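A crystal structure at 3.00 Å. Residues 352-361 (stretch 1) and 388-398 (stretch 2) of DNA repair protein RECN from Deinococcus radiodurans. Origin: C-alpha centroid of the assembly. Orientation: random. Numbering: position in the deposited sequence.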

ATOM      1  N   VAL A 352       0.208 -12.123  -3.316  1.00 26.63           N
ATOM      2  CA  VAL A 352       0.718 -13.482  -3.373  1.00 23.28           C
ATOM      3  C   VAL A 352       0.083 -14.236  -2.210  1.00 29.15           C
ATOM      4  O   VAL A 352       0.122 -13.770  -1.070  1.00 32.25           O
ATOM      5  CB  VAL A 352       2.249 -13.510  -3.231  1.00 20.81           C
ATOM      6  CG1 VAL A 352       2.767 -14.929  -3.293  1.00 21.02           C
ATOM      7  CG2 VAL A 352       2.891 -12.669  -4.314  1.00 24.58           C
ATOM      8  N   THR A 353      -0.508 -15.393  -2.490  1.00 26.29           N
ATOM      9  CA  THR A 353      -1.285 -16.087  -1.472  1.00 25.66           C
ATOM     10  C   THR A 353      -1.107 -17.601  -1.513  1.00 26.99           C
ATOM     11  O   THR A 353      -0.777 -18.169  -2.556  1.00 26.42           O
ATOM     12  CB  THR A 353      -2.784 -15.748  -1.605  1.00 24.55           C
ATOM     13  OG1 THR A 353      -3.520 -16.372  -0.548  1.00 27.34           O
ATOM     14  CG2 THR A 353      -3.320 -16.223  -2.940  1.00 22.39           C
ATOM     15  N   HIS A 354      -1.322 -18.245  -0.365  1.00 27.45           N
ATOM     16  CA  HIS A 354      -1.288 -19.705  -0.275  1.00 28.43           C
ATOM     17  C   HIS A 354      -2.649 -20.262   0.122  1.00 25.42           C
ATOM     18  O   HIS A 354      -2.818 -21.469   0.270  1.00 27.91           O
ATOM     19  CB  HIS A 354      -0.211 -20.174   0.708  1.00 24.37           C
ATOM     20  CG  HIS A 354      -0.334 -19.575   2.074  1.00 29.03           C
ATOM     21  ND1 HIS A 354       0.223 -18.358   2.406  1.00 32.28           N
ATOM     22  CD2 HIS A 354      -0.941 -20.031   3.196  1.00 26.14           C
ATOM     23  CE1 HIS A 354      -0.041 -18.087   3.673  1.00 30.52           C
ATOM     24  NE2 HIS A 354      -0.747 -19.085   4.174  1.00 26.34           N
ATOM     25  N   LEU A 355      -3.618 -19.367   0.279  1.00 28.10           N
ATOM     26  CA  LEU A 355      -4.971 -19.735   0.684  1.00 27.17           C
ATOM     27  C   LEU A 355      -5.917 -19.767  -0.508  1.00 27.34           C
ATOM     28  O   LEU A 355      -6.055 -18.781  -1.223  1.00 28.07           O
ATOM     29  CB  LEU A 355      -5.499 -18.742   1.721  1.00 28.71           C
ATOM     30  CG  LEU A 355      -4.767 -18.681   3.063  1.00 26.41           C
ATOM     31  CD1 LEU A 355      -5.307 -17.546   3.919  1.00 21.72           C
ATOM     32  CD2 LEU A 355      -4.887 -20.010   3.780  1.00 23.19           C
ATOM     33  N   ALA A 356      -6.577 -20.901  -0.710  1.00 31.60           N
ATOM     34  CA  ALA A 356      -7.499 -21.052  -1.829  1.00 29.45           C
ATOM     35  C   ALA A 356      -8.636 -20.041  -1.767  1.00 26.85           C
ATOM     36  O   ALA A 356      -9.161 -19.630  -2.798  1.00 28.01           O
ATOM     37  CB  ALA A 356      -8.046 -22.463  -1.881  1.00 29.07           C
ATOM     38  N   GLN A 357      -9.018 -19.644  -0.556  1.00 28.01           N
ATOM     39  CA  GLN A 357     -10.091 -18.672  -0.383  1.00 27.73           C
ATOM     40  C   GLN A 357      -9.768 -17.376  -1.114  1.00 30.37           C
ATOM     41  O   GLN A 357     -10.619 -16.805  -1.800  1.00 30.87           O
ATOM     42  CB  GLN A 357     -10.333 -18.381   1.097  1.00 24.01           C
ATOM     43  CG  GLN A 357     -10.930 -19.537   1.869  1.00 28.11           C
ATOM     44  CD  GLN A 357      -9.902 -20.578   2.252  1.00 34.05           C
ATOM     45  OE1 GLN A 357      -8.764 -20.250   2.587  1.00 34.76           O
ATOM     46  NE2 GLN A 357     -10.303 -21.843   2.215  1.00 37.75           N
ATOM     47  N   ILE A 358      -8.530 -16.921  -0.970  1.00 23.15           N
ATOM     48  CA  ILE A 358      -8.108 -15.677  -1.586  1.00 21.65           C
ATOM     49  C   ILE A 358      -7.925 -15.821  -3.093  1.00 24.54           C
ATOM     50  O   ILE A 358      -8.391 -14.983  -3.861  1.00 26.26           O
ATOM     51  CB  ILE A 358      -6.819 -15.158  -0.940  1.00 24.60           C
ATOM     52  CG1 ILE A 358      -7.044 -14.960   0.562  1.00 26.26           C
ATOM     53  CG2 ILE A 358      -6.370 -13.865  -1.603  1.00 21.18           C
ATOM     54  CD1 ILE A 358      -5.832 -14.465   1.305  1.00 26.95           C
ATOM     55  N   ALA A 359      -7.253 -16.888  -3.513  1.00 27.45           N
ATOM     56  CA  ALA A 359      -6.986 -17.120  -4.931  1.00 24.38           C
ATOM     57  C   ALA A 359      -8.274 -17.170  -5.744  1.00 26.93           C
ATOM     58  O   ALA A 359      -8.358 -16.595  -6.828  1.00 28.27           O
ATOM     59  CB  ALA A 359      -6.198 -18.401  -5.117  1.00 21.58           C
ATOM     60  N   ALA A 360      -9.277 -17.852  -5.204  1.00 27.07           N
ATOM     61  CA  ALA A 360     -10.528 -18.090  -5.918  1.00 29.76           C
ATOM     62  C   ALA A 360     -11.298 -16.813  -6.262  1.00 32.69           C
ATOM     63  O   ALA A 360     -12.218 -16.844  -7.078  1.00 35.92           O
ATOM     64  CB  ALA A 360     -11.406 -19.038  -5.125  1.00 28.16           C
ATOM     65  N   ARG A 361     -10.928 -15.697  -5.641  1.00 28.15           N
ATOM     66  CA  ARG A 361     -11.634 -14.441  -5.867  1.00 26.14           C
ATOM     67  C   ARG A 361     -10.912 -13.548  -6.865  1.00 28.12           C
ATOM     68  O   ARG A 361     -11.355 -12.436  -7.150  1.00 30.96           O
ATOM     69  CB  ARG A 361     -11.833 -13.694  -4.548  1.00 27.23           C
ATOM     70  CG  ARG A 361     -12.649 -14.461  -3.532  1.00 30.54           C
ATOM     71  CD  ARG A 361     -14.079 -14.637  -4.005  1.00 28.84           C
ATOM     72  NE  ARG A 361     -14.743 -13.349  -4.172  1.00 29.84           N
ATOM     73  CZ  ARG A 361     -15.298 -12.663  -3.175  1.00 36.94           C
ATOM     74  NH1 ARG A 361     -15.270 -13.143  -1.935  1.00 34.92           N
ATOM     75  NH2 ARG A 361     -15.879 -11.493  -3.417  1.00 33.75           N
ATOM     76  N   GLU A 388      -8.068 -25.368 -15.431  1.00 53.98           N
ATOM     77  CA  GLU A 388      -6.729 -25.489 -14.887  1.00 52.27           C
ATOM     78  C   GLU A 388      -6.678 -24.748 -13.566  1.00 43.86           C
ATOM     79  O   GLU A 388      -6.008 -25.166 -12.627  1.00 44.56           O
ATOM     80  CB  GLU A 388      -5.723 -24.889 -15.855  1.00 49.11           C
ATOM     81  CG  GLU A 388      -4.297 -25.299 -15.587  1.00 49.60           C
ATOM     82  CD  GLU A 388      -3.387 -24.916 -16.725  1.00 58.30           C
ATOM     83  OE1 GLU A 388      -3.829 -24.134 -17.600  1.00 51.85           O
ATOM     84  OE2 GLU A 388      -2.237 -25.401 -16.746  1.00 59.00           O
ATOM     85  N   ARG A 389      -7.401 -23.639 -13.512  1.00 41.27           N
ATOM     86  CA  ARG A 389      -7.492 -22.838 -12.308  1.00 39.38           C
ATOM     87  C   ARG A 389      -8.244 -23.603 -11.235  1.00 39.62           C
ATOM     88  O   ARG A 389      -7.781 -23.731 -10.105  1.00 37.96           O
ATOM     89  CB  ARG A 389      -8.214 -21.531 -12.613  1.00 34.05           C
ATOM     90  CG  ARG A 389      -8.387 -20.649 -11.414  1.00 35.13           C
ATOM     91  CD  ARG A 389      -9.414 -19.579 -11.685  1.00 33.66           C
ATOM     92  NE  ARG A 389      -9.443 -18.596 -10.611  1.00 33.69           N
ATOM     93  CZ  ARG A 389      -9.940 -17.372 -10.744  1.00 34.69           C
ATOM     94  NH1 ARG A 389     -10.447 -16.988 -11.909  1.00 27.22           N
ATOM     95  NH2 ARG A 389      -9.921 -16.535  -9.716  1.00 38.85           N
ATOM     96  N   LEU A 390      -9.417 -24.108 -11.598  1.00 46.67           N
ATOM     97  CA  LEU A 390     -10.222 -24.910 -10.691  1.00 43.49           C
ATOM     98  C   LEU A 390      -9.369 -26.018 -10.098  1.00 42.35           C
ATOM     99  O   LEU A 390      -9.478 -26.334  -8.916  1.00 46.95           O
ATOM    100  CB  LEU A 390     -11.408 -25.516 -11.436  1.00 42.73           C
ATOM    101  CG  LEU A 390     -12.278 -26.496 -10.653  1.00 43.43           C
ATOM    102  CD1 LEU A 390     -13.032 -25.774  -9.555  1.00 50.78           C
ATOM    103  CD2 LEU A 390     -13.247 -27.196 -11.585  1.00 45.45           C
ATOM    104  N   GLU A 391      -8.530 -26.614 -10.894  1.00 40.82           N
ATOM    105  CA  GLU A 391      -7.634 -27.623 -10.416  1.00 41.17           C
ATOM    106  C   GLU A 391      -6.698 -27.090  -9.389  1.00 39.97           C
ATOM    107  O   GLU A 391      -6.447 -27.725  -8.427  1.00 40.12           O
ATOM    108  CB  GLU A 391      -6.801 -28.095 -11.572  1.00 46.99           C
ATOM    109  CG  GLU A 391      -7.038 -29.498 -11.960  1.00 57.06           C
ATOM    110  CD  GLU A 391      -5.870 -30.063 -12.675  1.00 67.39           C
ATOM    111  OE1 GLU A 391      -4.878 -29.344 -12.821  1.00 65.96           O
ATOM    112  OE2 GLU A 391      -5.935 -31.222 -13.095  1.00 69.23           O
ATOM    113  N   GLU A 392      -6.155 -25.913  -9.619  1.00 42.02           N
ATOM    114  CA  GLU A 392      -5.204 -25.295  -8.699  1.00 39.09           C
ATOM    115  C   GLU A 392      -5.840 -25.006  -7.344  1.00 38.71           C
ATOM    116  O   GLU A 392      -5.264 -25.313  -6.301  1.00 39.57           O
ATOM    117  CB  GLU A 392      -4.638 -24.010  -9.301  1.00 32.24           C
ATOM    118  CG  GLU A 392      -3.614 -23.300  -8.426  1.00 35.16           C
ATOM    119  CD  GLU A 392      -2.296 -24.051  -8.320  1.00 43.18           C
ATOM    120  OE1 GLU A 392      -2.185 -25.155  -8.902  1.00 41.82           O
ATOM    121  OE2 GLU A 392      -1.370 -23.532  -7.654  1.00 36.18           O
ATOM    122  N   ILE A 393      -7.031 -24.416  -7.366  1.00 37.48           N
ATOM    123  CA  ILE A 393      -7.748 -24.106  -6.140  1.00 36.32           C
ATOM    124  C   ILE A 393      -7.919 -25.361  -5.295  1.00 38.17           C
ATOM    125  O   ILE A 393      -7.711 -25.336  -4.086  1.00 38.60           O
ATOM    126  CB  ILE A 393      -9.131 -23.514  -6.431  1.00 32.64           C
ATOM    127  CG1 ILE A 393      -8.991 -22.234  -7.246  1.00 29.51           C
ATOM    128  CG2 ILE A 393      -9.866 -23.235  -5.134  1.00 34.09           C
ATOM    129  CD1 ILE A 393      -8.128 -21.189  -6.570  1.00 30.02           C
ATOM    130  N   ALA A 394      -8.299 -26.456  -5.942  1.00 40.47           N
ATOM    131  CA  ALA A 394      -8.450 -27.732  -5.254  1.00 43.50           C
ATOM    132  C   ALA A 394      -7.106 -28.167  -4.657  1.00 45.02           C
ATOM    133  O   ALA A 394      -7.027 -28.508  -3.481  1.00 47.89           O
ATOM    134  CB  ALA A 394      -9.001 -28.790  -6.206  1.00 43.05           C
ATOM    135  N   ARG A 395      -6.044 -28.147  -5.465  1.00 44.31           N
ATOM    136  CA  ARG A 395      -4.698 -28.454  -4.953  1.00 46.79           C
ATOM    137  C   ARG A 395      -4.340 -27.606  -3.735  1.00 43.28           C
ATOM    138  O   ARG A 395      -3.620 -28.066  -2.854  1.00 48.01           O
ATOM    139  CB  ARG A 395      -3.598 -28.263  -6.018  1.00 51.14           C
ATOM    140  CG  ARG A 395      -2.171 -28.182  -5.404  1.00 50.63           C
ATOM    141  CD  ARG A 395      -1.059 -27.820  -6.408  1.00 42.34           C
ATOM    142  NE  ARG A 395      -0.669 -26.405  -6.401  1.00 45.53           N
ATOM    143  CZ  ARG A 395      -0.229 -25.746  -5.328  1.00 47.31           C
ATOM    144  NH1 ARG A 395      -0.146 -26.356  -4.153  1.00 47.84           N
ATOM    145  NH2 ARG A 395       0.115 -24.468  -5.417  1.00 40.28           N
HETATM  146  N   MSE A 396      -4.813 -26.364  -3.691  1.00 40.67           N
HETATM  147  CA  MSE A 396      -4.428 -25.486  -2.587  1.00 40.58           C
HETATM  148  C   MSE A 396      -5.164 -25.852  -1.285  1.00 40.56           C
HETATM  149  O   MSE A 396      -4.631 -25.678  -0.184  1.00 40.88           O
HETATM  150  CB  MSE A 396      -4.613 -23.994  -2.941  1.00 34.74           C
HETATM  151  CG  MSE A 396      -3.737 -23.496  -4.090  1.00 33.96           C
HETATM  152 SE   MSE A 396      -4.172 -21.696  -4.651  1.00 52.17          SE
HETATM  153  CE  MSE A 396      -3.366 -20.664  -3.241  1.00 37.06           C
ATOM    154  N   LEU A 397      -6.380 -26.374  -1.424  1.00 40.66           N
ATOM    155  CA  LEU A 397      -7.147 -26.886  -0.291  1.00 40.80           C
ATOM    156  C   LEU A 397      -6.650 -28.271   0.115  1.00 50.20           C
ATOM    157  O   LEU A 397      -6.077 -28.455   1.198  1.00 53.43           O
ATOM    158  CB  LEU A 397      -8.628 -26.980  -0.662  1.00 39.64           C
ATOM    159  CG  LEU A 397      -9.356 -25.770  -1.260  1.00 39.14           C
ATOM    160  CD1 LEU A 397     -10.513 -26.167  -2.147  1.00 41.09           C
ATOM    161  CD2 LEU A 397      -9.844 -24.867  -0.167  1.00 37.43           C
ATOM    162  N   SER A 398      -6.806 -29.214  -0.793  1.00 51.56           N
ATOM    163  CA  SER A 398      -6.427 -30.592  -0.586  1.00 56.20           C
ATOM    164  C   SER A 398      -5.081 -31.005  -1.094  1.00 56.71           C
ATOM    165  O   SER A 398      -4.754 -32.155  -1.044  1.00 62.58           O
ATOM    166  CB  SER A 398      -7.426 -31.464  -1.290  1.00 60.37           C
ATOM    167  OG  SER A 398      -7.752 -30.882  -2.515  1.00 67.34           O
TER

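Where a short helix must lie close against a longer one, alanine is often the residue at the point of contact, and this pair of stretches illustrates the principle. The backbones come nearest at Ala356 and Ile393, whose CA atoms are 5.3 Å apart, and the small Ala356 methyl packs directly against the long helix. The Ala356 side chain points toward the long helix and is buried there: its CB lies 3.5 Å from Leu397 CD2, 3.8 Å from Ile393 CG2 and 3.9 Å from Met396 CB.

Met396, present as selenomethionine, covers the most surface. Its long, unbranched side chain, with chi1 m, chi2 t and chi3 p, reaches past the alanines, so that SE lies 3.9 Å from Ala359 CB while the terminal CE meets the backbone leading into the short helix, 3.5 Å from His354 C and 3.7 Å from Thr353 O.

The CA-to-CB bond of Ile393 points sideways to stretch 1, but the end of the side chain comes nearer, bringing CD1 within 3.7 Å of Ala359 CB and 4.2 Å of Ala360 CB. This apolar packing is joined by one hydrogen bond across the stretches, from Arg389 NH2 to Ala359 O at 3.3 Å. The extended arginine thus supplies a donor to a backbone carbonyl near the end of stretch 1.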